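Peptidase M16 domain protein (Alicyclobacillus acidocaldarius subsp. acidocaldarius DSM 446, PDB 4XEA) probably hydrolyses peptide bonds as a metallopeptidase of the M16 family, with a metal ion held at an inverted zinc-binding motif. Local coordinates at residues A[68-73]-A[118-123]; A[73-78]-A[113-118]; A[64-69]-A[127-132]. All coordinates share one frame; numbering follows the deposited sequence.

Contact 1: A[68-73]-A[118-123]. With NA (sodium ion), chain B.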
loop_
_atom_site.group_PDB
_atom_site.type_symbol
_atom_site.label_atom_id
_atom_site.label_comp_id
_atom_site.label_asym_id
_atom_site.label_seq_id
_atom_site.Cartn_x
_atom_site.Cartn_y
_atom_site.Cartn_z
ATOM N N PHE A 68 -4.758 -8.014 -23.534
ATOM C CA PHE A 68 -5.917 -8.624 -22.925
ATOM C C PHE A 68 -7.041 -8.924 -23.926
ATOM O O PHE A 68 -7.944 -9.674 -23.604
ATOM C CB PHE A 68 -6.406 -7.752 -21.770
ATOM C CG PHE A 68 -5.438 -7.713 -20.625
ATOM C CD1 PHE A 68 -5.508 -8.662 -19.614
ATOM C CD2 PHE A 68 -4.423 -6.778 -20.597
ATOM C CE1 PHE A 68 -4.593 -8.655 -18.544
ATOM C CE2 PHE A 68 -3.484 -6.755 -19.540
ATOM C CZ PHE A 68 -3.586 -7.692 -18.501
ATOM N N GLU A 69 -6.967 -8.362 -25.137
ATOM C CA GLU A 69 -7.962 -8.651 -26.194
ATOM C C GLU A 69 -7.940 -10.137 -26.576
ATOM O O GLU A 69 -6.857 -10.684 -26.841
ATOM C CB GLU A 69 -7.671 -7.804 -27.445
ATOM C CG GLU A 69 -8.706 -7.951 -28.585
ATOM C CD GLU A 69 -9.899 -7.009 -28.442
ATOM O OE1 GLU A 69 -9.699 -5.780 -28.526
ATOM O OE2 GLU A 69 -11.034 -7.499 -28.263
ATOM N N ASP A 70 -9.118 -10.785 -26.607
ATOM C CA ASP A 70 -9.212 -12.178 -27.086
ATOM C C ASP A 70 -10.613 -12.462 -27.603
ATOM O O ASP A 70 -11.584 -12.194 -26.908
ATOM C CB ASP A 70 -8.860 -13.152 -25.960
ATOM C CG ASP A 70 -8.463 -14.537 -26.456
ATOM O OD1 ASP A 70 -9.276 -15.216 -27.121
ATOM O OD2 ASP A 70 -7.313 -14.954 -26.138
ATOM N N PRO A 71 -10.729 -13.003 -28.827
ATOM C CA PRO A 71 -12.078 -13.338 -29.316
ATOM C C PRO A 71 -12.699 -14.545 -28.597
ATOM O O PRO A 71 -13.930 -14.744 -28.671
ATOM C CB PRO A 71 -11.835 -13.673 -30.786
ATOM C CG PRO A 71 -10.419 -14.190 -30.822
ATOM C CD PRO A 71 -9.678 -13.395 -29.786
ATOM N N GLU A 72 -11.865 -15.358 -27.937
ATOM C CA GLU A 72 -12.332 -16.582 -27.273
ATOM C C GLU A 72 -12.228 -16.537 -25.735
ATOM O O GLU A 72 -12.211 -17.591 -25.096
ATOM C CB GLU A 72 -11.580 -17.821 -27.810
ATOM C CG GLU A 72 -11.473 -17.953 -29.358
ATOM C CD GLU A 72 -12.793 -18.243 -30.090
ATOM O OE1 GLU A 72 -12.847 -17.987 -31.313
ATOM O OE2 GLU A 72 -13.770 -18.736 -29.477
HETATM N N MSE A 73 -12.198 -15.335 -25.155
HETATM C CA MSE A 73 -12.061 -15.143 -23.710
HETATM C C MSE A 73 -12.352 -13.681 -23.326
HETATM O O MSE A 73 -11.891 -12.752 -24.022
HETATM C CB MSE A 73 -10.606 -15.402 -23.263
HETATM C CG MSE A 73 -10.184 -16.850 -23.081
HETATM SE SE MSE A 73 -8.694 -16.971 -21.788
HETATM C CE MSE A 73 -7.118 -16.540 -22.922
ATOM N N SER A 118 -0.440 -14.981 -27.483
ATOM C CA SER A 118 -1.150 -14.610 -28.721
ATOM C C SER A 118 -1.579 -13.173 -28.632
ATOM O O SER A 118 -1.915 -12.687 -27.554
ATOM C CB SER A 118 -2.399 -15.475 -28.952
ATOM O OG SER A 118 -2.074 -16.839 -28.939
ATOM N N ILE A 119 -1.599 -12.477 -29.759
ATOM C CA ILE A 119 -2.091 -11.094 -29.748
ATOM C C ILE A 119 -3.142 -10.990 -30.805
ATOM O O ILE A 119 -3.038 -11.660 -31.833
ATOM C CB ILE A 119 -1.007 -10.053 -30.030
ATOM C CG1 ILE A 119 -1.530 -8.679 -29.607
ATOM C CG2 ILE A 119 -0.590 -10.086 -31.501
ATOM C CD1 ILE A 119 -0.521 -7.593 -29.513
ATOM N N HIS A 120 -4.153 -10.158 -30.558
ATOM C CA HIS A 120 -5.282 -10.036 -31.471
ATOM C C HIS A 120 -5.504 -8.568 -31.829
ATOM O O HIS A 120 -6.286 -7.864 -31.201
ATOM C CB HIS A 120 -6.536 -10.716 -30.869
ATOM C CG HIS A 120 -6.348 -12.183 -30.592
ATOM N ND1 HIS A 120 -6.630 -13.165 -31.524
ATOM C CD2 HIS A 120 -5.878 -12.830 -29.497
ATOM C CE1 HIS A 120 -6.354 -14.351 -31.007
ATOM N NE2 HIS A 120 -5.881 -14.176 -29.783
ATOM N N LEU A 121 -4.799 -8.126 -32.856
ATOM C CA LEU A 121 -4.874 -6.755 -33.327
ATOM C C LEU A 121 -5.614 -6.658 -34.640
ATOM O O LEU A 121 -5.436 -7.490 -35.522
ATOM C CB LEU A 121 -3.461 -6.217 -33.558
ATOM C CG LEU A 121 -2.537 -6.168 -32.348
ATOM C CD1 LEU A 121 -1.226 -5.557 -32.773
ATOM C CD2 LEU A 121 -3.190 -5.376 -31.230
ATOM N N THR A 122 -6.428 -5.614 -34.774
ATOM C CA THR A 122 -7.127 -5.301 -36.021
ATOM C C THR A 122 -6.924 -3.816 -36.273
ATOM O O THR A 122 -6.630 -3.058 -35.322
ATOM C CB THR A 122 -8.654 -5.563 -35.928
ATOM O OG1 THR A 122 -9.258 -4.578 -35.082
ATOM C CG2 THR A 122 -8.959 -6.981 -35.395
ATOM N N ASP A 123 -7.062 -3.383 -37.521
ATOM C CA ASP A 123 -6.907 -1.965 -37.819
ATOM C C ASP A 123 -7.887 -1.174 -36.972
ATOM O O ASP A 123 -7.515 -0.152 -36.391
ATOM C CB ASP A 123 -7.095 -1.656 -39.300
ATOM C CG ASP A 123 -5.989 -2.226 -40.160
ATOM O OD1 ASP A 123 -4.815 -1.883 -39.919
ATOM O OD2 ASP A 123 -6.303 -3.020 -41.080
HETATM NA NA NA B . -3.215 -11.776 -25.849
HETATM O O HOH W 1 -4.284 -10.019 -27.335
HETATM O O HOH W 2 -5.179 -12.976 -26.043
#
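P71 lies over the imidazole of H120 where two surface loops meet. One loop carries a type I beta turn, D70 to M73, with an Asx turn at its start; the other leads into helix 123-141. The apolar part of the contact is a CH-pi interaction: CD of P71 sits 3.5 Å from the centroid of the H120 ring and 10° off the ring normal, almost over the middle of one face. CG of the same proline leans toward the ND1 and CE1 side, and the two side chains meet at about a right angle. With chi1 at -60°, H120 keeps CG beside its own backbone N, which sets one ring face against CD of P71. E69 adds its aliphatic part, CG lying 3.6 Å from O of H120, while OE1 of E69 is engaged in a salt bridge with NZ of K66.

The polar link runs through water and metal. Water 1 donates to O of E69 at 2.7 Å and accepts from N of H120 at 3.2 Å, joining the two backbones. Water 2 also donates to O of E69, and it gives its other hydrogen to OD2 of D70 at 2.9 Å; it lies in the plane of the H120 ring, at its edge. Both waters bind the sodium ion, which O of S118 meets directly at 2.3 Å, with the backbone O atoms of M67 and F115 completing the site. E69 and D70 are thus second-shell residues that position the metal-bound waters. The D70 carboxylate is used at both oxygens, since OD1 accepts from N of E72 at 2.7 Å through its anti lone pair.

Contact 2: A[73-78]-A[113-118]. With NA (sodium ion), chain B.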
loop_
_atom_site.group_PDB
_atom_site.type_symbol
_atom_site.label_atom_id
_atom_site.label_comp_id
_atom_site.label_asym_id
_atom_site.label_seq_id
_atom_site.Cartn_x
_atom_site.Cartn_y
_atom_site.Cartn_z
HETATM N N MSE A 73 -12.198 -15.335 -25.155
HETATM C CA MSE A 73 -12.061 -15.143 -23.710
HETATM C C MSE A 73 -12.352 -13.681 -23.326
HETATM O O MSE A 73 -11.891 -12.752 -24.022
HETATM C CB MSE A 73 -10.606 -15.402 -23.263
HETATM C CG MSE A 73 -10.184 -16.850 -23.081
HETATM SE SE MSE A 73 -8.694 -16.971 -21.788
HETATM C CE MSE A 73 -7.118 -16.540 -22.922
ATOM N N ASP A 74 -13.097 -13.497 -22.227
ATOM C CA ASP A 74 -12.935 -12.322 -21.324
ATOM C C ASP A 74 -11.813 -12.763 -20.396
ATOM O O ASP A 74 -12.023 -13.599 -19.496
ATOM C CB ASP A 74 -14.241 -12.043 -20.527
ATOM C CG ASP A 74 -14.127 -10.891 -19.489
ATOM O OD1 ASP A 74 -13.028 -10.450 -19.089
ATOM O OD2 ASP A 74 -15.206 -10.441 -19.038
ATOM N N VAL A 75 -10.621 -12.209 -20.613
ATOM C CA VAL A 75 -9.448 -12.703 -19.926
ATOM C C VAL A 75 -9.558 -12.494 -18.429
ATOM O O VAL A 75 -9.193 -13.379 -17.658
ATOM C CB VAL A 75 -8.149 -12.114 -20.499
ATOM C CG1 VAL A 75 -6.989 -12.373 -19.554
ATOM C CG2 VAL A 75 -7.874 -12.726 -21.891
ATOM N N PHE A 76 -10.103 -11.349 -18.021
ATOM C CA PHE A 76 -10.219 -11.013 -16.594
ATOM C C PHE A 76 -11.192 -11.943 -15.886
ATOM O O PHE A 76 -10.949 -12.344 -14.737
ATOM C CB PHE A 76 -10.659 -9.548 -16.396
ATOM C CG PHE A 76 -9.622 -8.546 -16.810
ATOM C CD1 PHE A 76 -8.592 -8.191 -15.938
ATOM C CD2 PHE A 76 -9.666 -7.960 -18.070
ATOM C CE1 PHE A 76 -7.616 -7.266 -16.317
ATOM C CE2 PHE A 76 -8.704 -7.037 -18.456
ATOM C CZ PHE A 76 -7.668 -6.691 -17.578
ATOM N N ALA A 77 -12.289 -12.283 -16.565
ATOM C CA ALA A 77 -13.291 -13.177 -16.004
ATOM C C ALA A 77 -12.801 -14.622 -15.939
ATOM O O ALA A 77 -13.162 -15.349 -15.027
ATOM C CB ALA A 77 -14.598 -13.092 -16.790
ATOM N N ARG A 78 -11.965 -15.027 -16.889
ATOM C CA ARG A 78 -11.384 -16.374 -16.874
ATOM C C ARG A 78 -10.595 -16.620 -15.583
ATOM O O ARG A 78 -10.747 -17.665 -14.957
ATOM C CB ARG A 78 -10.502 -16.599 -18.125
ATOM C CG ARG A 78 -9.797 -17.985 -18.243
ATOM C CD ARG A 78 -10.773 -19.159 -18.162
ATOM N NE ARG A 78 -11.811 -19.079 -19.192
ATOM C CZ ARG A 78 -11.731 -19.627 -20.402
ATOM N NH1 ARG A 78 -10.668 -20.331 -20.768
ATOM N NH2 ARG A 78 -12.733 -19.470 -21.256
ATOM N N LEU A 113 -0.156 -17.940 -19.648
ATOM C CA LEU A 113 0.698 -18.237 -20.807
ATOM C C LEU A 113 -0.071 -17.939 -22.085
ATOM O O LEU A 113 0.431 -17.246 -22.962
ATOM C CB LEU A 113 1.185 -19.685 -20.798
ATOM C CG LEU A 113 2.182 -20.048 -19.699
ATOM C CD1 LEU A 113 2.313 -21.570 -19.563
ATOM C CD2 LEU A 113 3.548 -19.371 -19.951
ATOM N N ASP A 114 -1.288 -18.469 -22.184
ATOM C CA ASP A 114 -2.109 -18.346 -23.404
ATOM C C ASP A 114 -2.371 -16.898 -23.833
ATOM O O ASP A 114 -2.187 -16.554 -25.003
ATOM C CB ASP A 114 -3.436 -19.090 -23.223
ATOM C CG ASP A 114 -3.261 -20.601 -23.180
ATOM O OD1 ASP A 114 -2.151 -21.120 -23.495
ATOM O OD2 ASP A 114 -4.249 -21.260 -22.852
ATOM N N PHE A 115 -2.768 -16.025 -22.908
ATOM C CA PHE A 115 -3.155 -14.664 -23.338
ATOM C C PHE A 115 -1.949 -13.750 -23.648
ATOM O O PHE A 115 -2.071 -12.771 -24.382
ATOM C CB PHE A 115 -4.186 -14.026 -22.375
ATOM C CG PHE A 115 -3.619 -13.045 -21.354
ATOM C CD1 PHE A 115 -3.418 -11.714 -21.682
ATOM C CD2 PHE A 115 -3.371 -13.445 -20.039
ATOM C CE1 PHE A 115 -2.935 -10.790 -20.723
ATOM C CE2 PHE A 115 -2.889 -12.556 -19.092
ATOM C CZ PHE A 115 -2.665 -11.219 -19.431
ATOM N N VAL A 116 -0.787 -14.078 -23.111
ATOM C CA VAL A 116 0.421 -13.314 -23.403
ATOM C C VAL A 116 1.096 -13.826 -24.695
ATOM O O VAL A 116 1.776 -13.048 -25.376
ATOM C CB VAL A 116 1.360 -13.354 -22.196
ATOM C CG1 VAL A 116 2.690 -12.633 -22.475
ATOM C CG2 VAL A 116 0.636 -12.710 -20.948
ATOM N N GLN A 117 0.887 -15.107 -25.039
ATOM C CA GLN A 117 1.529 -15.728 -26.221
ATOM C C GLN A 117 0.715 -15.650 -27.514
ATOM O O GLN A 117 1.127 -16.204 -28.537
ATOM C CB GLN A 117 1.957 -17.177 -25.911
ATOM C CG GLN A 117 3.152 -17.210 -24.971
ATOM C CD GLN A 117 3.606 -18.580 -24.552
ATOM O OE1 GLN A 117 2.802 -19.559 -24.369
ATOM N NE2 GLN A 117 4.917 -18.682 -24.370
ATOM N N SER A 118 -0.440 -14.981 -27.483
ATOM C CA SER A 118 -1.150 -14.610 -28.721
ATOM C C SER A 118 -1.579 -13.173 -28.632
ATOM O O SER A 118 -1.915 -12.687 -27.554
ATOM C CB SER A 118 -2.399 -15.475 -28.952
ATOM O OG SER A 118 -2.074 -16.839 -28.939
HETATM NA NA NA B . -3.215 -11.776 -25.849
HETATM O O HOH W 2 -5.179 -12.976 -26.043
HETATM O O HOH W 1 -4.284 -10.019 -27.335
#
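V75 and M73 meet F115 in the M16 peptidase domain, where the N terminus of helix 75-80, with D74 as its N-cap, packs against the last turn of helix 105-116. The cap is a weak bond, OD1 of D74 accepting from N of A77 at 3.2 Å. Across the contact run a CH-pi interaction and plain apolar touching. CG1 of V75 stands over one face of the F115 ring, 3.9 Å from its centroid and offset toward the rim. It gets there because chi1 of 166° turns this branch away from the backbone N, leaving CG2 to rest against CB of F115. The opposite face of the ring is filled by CG2 of V116, over its centre. F115 itself has chi1 of 100°, well off a staggered value, and this sets the phenyl between the two valine methyls.

M73, present as selenomethionine, bends at its last torsion and thereby brings CE to 3.9 Å from CB of F115, with CB of D114 a little farther off. Nearer its base, CG of M73 lies over one face of the R78 guanidinium, offset toward its rim. On the other helix, the backbone of F115 serves the metal, its O binding the sodium ion at 2.1 Å.

Contact 3: A[64-69]-A[127-132]. With NA (sodium ion), chain B; NI (nickel (II) ion), chain C.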
loop_
_atom_site.group_PDB
_atom_site.type_symbol
_atom_site.label_atom_id
_atom_site.label_comp_id
_atom_site.label_asym_id
_atom_site.label_seq_id
_atom_site.Cartn_x
_atom_site.Cartn_y
_atom_site.Cartn_z
ATOM N N GLU A 64 0.732 -3.684 -24.026
ATOM C CA GLU A 64 0.179 -4.039 -22.716
ATOM C C GLU A 64 -1.311 -3.886 -22.708
ATOM O O GLU A 64 -2.022 -4.757 -22.200
ATOM C CB GLU A 64 0.820 -3.208 -21.589
ATOM C CG GLU A 64 0.276 -3.538 -20.182
ATOM C CD GLU A 64 0.043 -2.276 -19.354
ATOM O OE1 GLU A 64 0.980 -1.479 -19.187
ATOM O OE2 GLU A 64 -1.089 -2.051 -18.923
ATOM N N HIS A 65 -1.804 -2.776 -23.250
ATOM C CA HIS A 65 -3.217 -2.547 -23.279
ATOM C C HIS A 65 -3.930 -3.612 -24.125
ATOM O O HIS A 65 -5.020 -4.059 -23.778
ATOM C CB HIS A 65 -3.528 -1.172 -23.871
ATOM C CG HIS A 65 -3.655 -0.097 -22.853
ATOM N ND1 HIS A 65 -4.823 0.609 -22.665
ATOM C CD2 HIS A 65 -2.769 0.382 -21.947
ATOM C CE1 HIS A 65 -4.645 1.491 -21.695
ATOM N NE2 HIS A 65 -3.409 1.375 -21.248
ATOM N N LYS A 66 -3.317 -3.977 -25.244
ATOM C CA LYS A 66 -3.970 -4.821 -26.238
ATOM C C LYS A 66 -3.772 -6.307 -25.971
ATOM O O LYS A 66 -4.431 -7.151 -26.588
ATOM C CB LYS A 66 -3.483 -4.425 -27.640
ATOM C CG LYS A 66 -4.121 -3.100 -28.191
ATOM C CD LYS A 66 -5.629 -2.938 -27.920
ATOM C CE LYS A 66 -6.530 -4.069 -28.478
ATOM N NZ LYS A 66 -7.942 -4.010 -27.943
HETATM N N MSE A 67 -2.896 -6.624 -25.022
HETATM C CA MSE A 67 -2.609 -8.018 -24.691
HETATM C C MSE A 67 -3.839 -8.743 -24.167
HETATM O O MSE A 67 -3.953 -9.958 -24.353
HETATM C CB MSE A 67 -1.486 -8.135 -23.650
HETATM C CG MSE A 67 -0.828 -9.500 -23.599
HETATM SE SE MSE A 67 -0.021 -9.943 -25.365
HETATM C CE MSE A 67 0.988 -8.299 -25.627
ATOM N N PHE A 68 -4.758 -8.014 -23.534
ATOM C CA PHE A 68 -5.917 -8.624 -22.925
ATOM C C PHE A 68 -7.041 -8.924 -23.926
ATOM O O PHE A 68 -7.944 -9.674 -23.604
ATOM C CB PHE A 68 -6.406 -7.752 -21.770
ATOM C CG PHE A 68 -5.438 -7.713 -20.625
ATOM C CD1 PHE A 68 -5.508 -8.662 -19.614
ATOM C CD2 PHE A 68 -4.423 -6.778 -20.597
ATOM C CE1 PHE A 68 -4.593 -8.655 -18.544
ATOM C CE2 PHE A 68 -3.484 -6.755 -19.540
ATOM C CZ PHE A 68 -3.586 -7.692 -18.501
ATOM N N GLU A 69 -6.967 -8.362 -25.137
ATOM C CA GLU A 69 -7.962 -8.651 -26.194
ATOM C C GLU A 69 -7.940 -10.137 -26.576
ATOM O O GLU A 69 -6.857 -10.684 -26.841
ATOM C CB GLU A 69 -7.671 -7.804 -27.445
ATOM C CG GLU A 69 -8.706 -7.951 -28.585
ATOM C CD GLU A 69 -9.899 -7.009 -28.442
ATOM O OE1 GLU A 69 -9.699 -5.780 -28.526
ATOM O OE2 GLU A 69 -11.034 -7.499 -28.263
ATOM N N GLU A 127 -7.028 1.498 -33.912
ATOM C CA GLU A 127 -7.565 2.862 -33.910
ATOM C C GLU A 127 -8.270 3.217 -32.580
ATOM O O GLU A 127 -7.936 4.230 -31.945
ATOM C CB GLU A 127 -8.491 3.112 -35.099
ATOM C CG GLU A 127 -8.758 4.591 -35.364
ATOM C CD GLU A 127 -7.479 5.403 -35.413
ATOM O OE1 GLU A 127 -6.978 5.630 -36.528
ATOM O OE2 GLU A 127 -6.959 5.793 -34.346
ATOM N N LYS A 128 -9.172 2.354 -32.123
ATOM C CA LYS A 128 -9.894 2.593 -30.866
ATOM C C LYS A 128 -8.942 2.857 -29.703
ATOM O O LYS A 128 -9.137 3.800 -28.925
ATOM C CB LYS A 128 -10.803 1.409 -30.520
ATOM C CG LYS A 128 -11.594 1.616 -29.225
ATOM C CD LYS A 128 -12.590 0.527 -28.991
ATOM C CE LYS A 128 -13.308 0.729 -27.670
ATOM N NZ LYS A 128 -14.153 -0.441 -27.359
ATOM N N GLU A 129 -7.893 2.038 -29.601
ATOM C CA GLU A 129 -7.047 2.082 -28.442
ATOM C C GLU A 129 -6.158 3.333 -28.477
ATOM O O GLU A 129 -5.679 3.755 -27.437
ATOM C CB GLU A 129 -6.202 0.798 -28.330
ATOM C CG GLU A 129 -5.616 0.533 -26.941
ATOM C CD GLU A 129 -6.664 0.129 -25.920
ATOM O OE1 GLU A 129 -6.484 0.439 -24.730
ATOM O OE2 GLU A 129 -7.674 -0.496 -26.306
ATOM N N LYS A 130 -5.940 3.923 -29.657
ATOM C CA LYS A 130 -5.124 5.156 -29.761
ATOM C C LYS A 130 -5.812 6.323 -29.039
ATOM O O LYS A 130 -5.159 7.111 -28.350
ATOM C CB LYS A 130 -4.879 5.558 -31.223
ATOM C CG LYS A 130 -3.699 4.886 -31.917
ATOM C CD LYS A 130 -3.651 5.299 -33.387
ATOM C CE LYS A 130 -2.623 4.507 -34.186
ATOM N NZ LYS A 130 -2.141 5.264 -35.374
ATOM N N GLY A 131 -7.122 6.427 -29.230
ATOM C CA GLY A 131 -7.935 7.446 -28.559
ATOM C C GLY A 131 -7.920 7.303 -27.040
ATOM O O GLY A 131 -7.845 8.310 -26.302
ATOM N N ILE A 132 -7.990 6.041 -26.582
ATOM C CA ILE A 132 -8.009 5.715 -25.154
ATOM C C ILE A 132 -6.673 6.072 -24.516
ATOM O O ILE A 132 -6.635 6.590 -23.407
ATOM C CB ILE A 132 -8.357 4.216 -24.909
ATOM C CG1 ILE A 132 -9.789 3.917 -25.394
ATOM C CG2 ILE A 132 -8.186 3.842 -23.441
ATOM C CD1 ILE A 132 -10.189 2.451 -25.306
HETATM NA NA NA B . -3.215 -11.776 -25.849
HETATM NI NI NI C . -2.121 2.340 -19.741
HETATM O O HOH W 1 -4.284 -10.019 -27.335
HETATM O O HOH W 2 -5.179 -12.976 -26.043
HETATM O O HOH W 3 -3.752 1.828 -17.999
#
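The H65 imidazole meets the E129 carboxylate at its edge, the two planes 57° apart and the side chains crossing at about a right angle. ND1 of H65 donates to OE1 of E129 at 2.7 Å. The oxygen stands 17° out of the ring plane. The bond is moderately bent, with an N-H...O angle of 148°, and it arrives on the anti side of OE1, somewhat out of the carboxylate plane. At another corner of the ring NE2 of H65 binds the nickel ion at 2.2 Å, so one nitrogen grips the metal while the other is held by the glutamate, which fixes the rotation of the imidazole. E129 is therefore a second-shell residue that positions a metal ligand.

Its other oxygen faces K66, whose CD packs 3.6 Å from OE2 of E129. Bends at chi2 and chi3 curl the lysine back, and NZ of K66 makes a short salt bridge to OE1 of E69 at 2.6 Å; its pairing with OE2 of E129, at 3.9 Å, is long. The buried lysine thus has one close carboxylate partner and one distant one, which probably eases the cost of burying its charge. Just beyond K66, O of M67 binds the sodium ion at 2.5 Å.

Water 3 lies 2.4 Å from the nickel ion, which is also bound by NE2 of H61; E136 belongs to the same site. H61, E64 and H65 fit the inverted HxxEH motif of M16 peptidases, with E136 on helix 123-141 the distant glutamate and nickel sitting where the family usually carries zinc.

How the contacts relate
From the N terminus, helix 59-66 opens contact 3, the loop after it opens contact 1, and helix 75-80 opens contact 2. The chain then runs through strands 84-90 and 95-101 and returns along helix 105-116, meeting the partners in reverse order: contact 2 closes first, contact 1 next around it, and contact 3 last on helix 123-141. The three loops are concentric and none cross. Contacts 1 and 2 share M73 and S118, contacts 1 and 3 share F68 and E69. The sodium ion touches all three, whereas the nickel ion belongs to contact 3. Between contacts 1 and 2, F68 packs on F115 and F76, joining the loop to both helices.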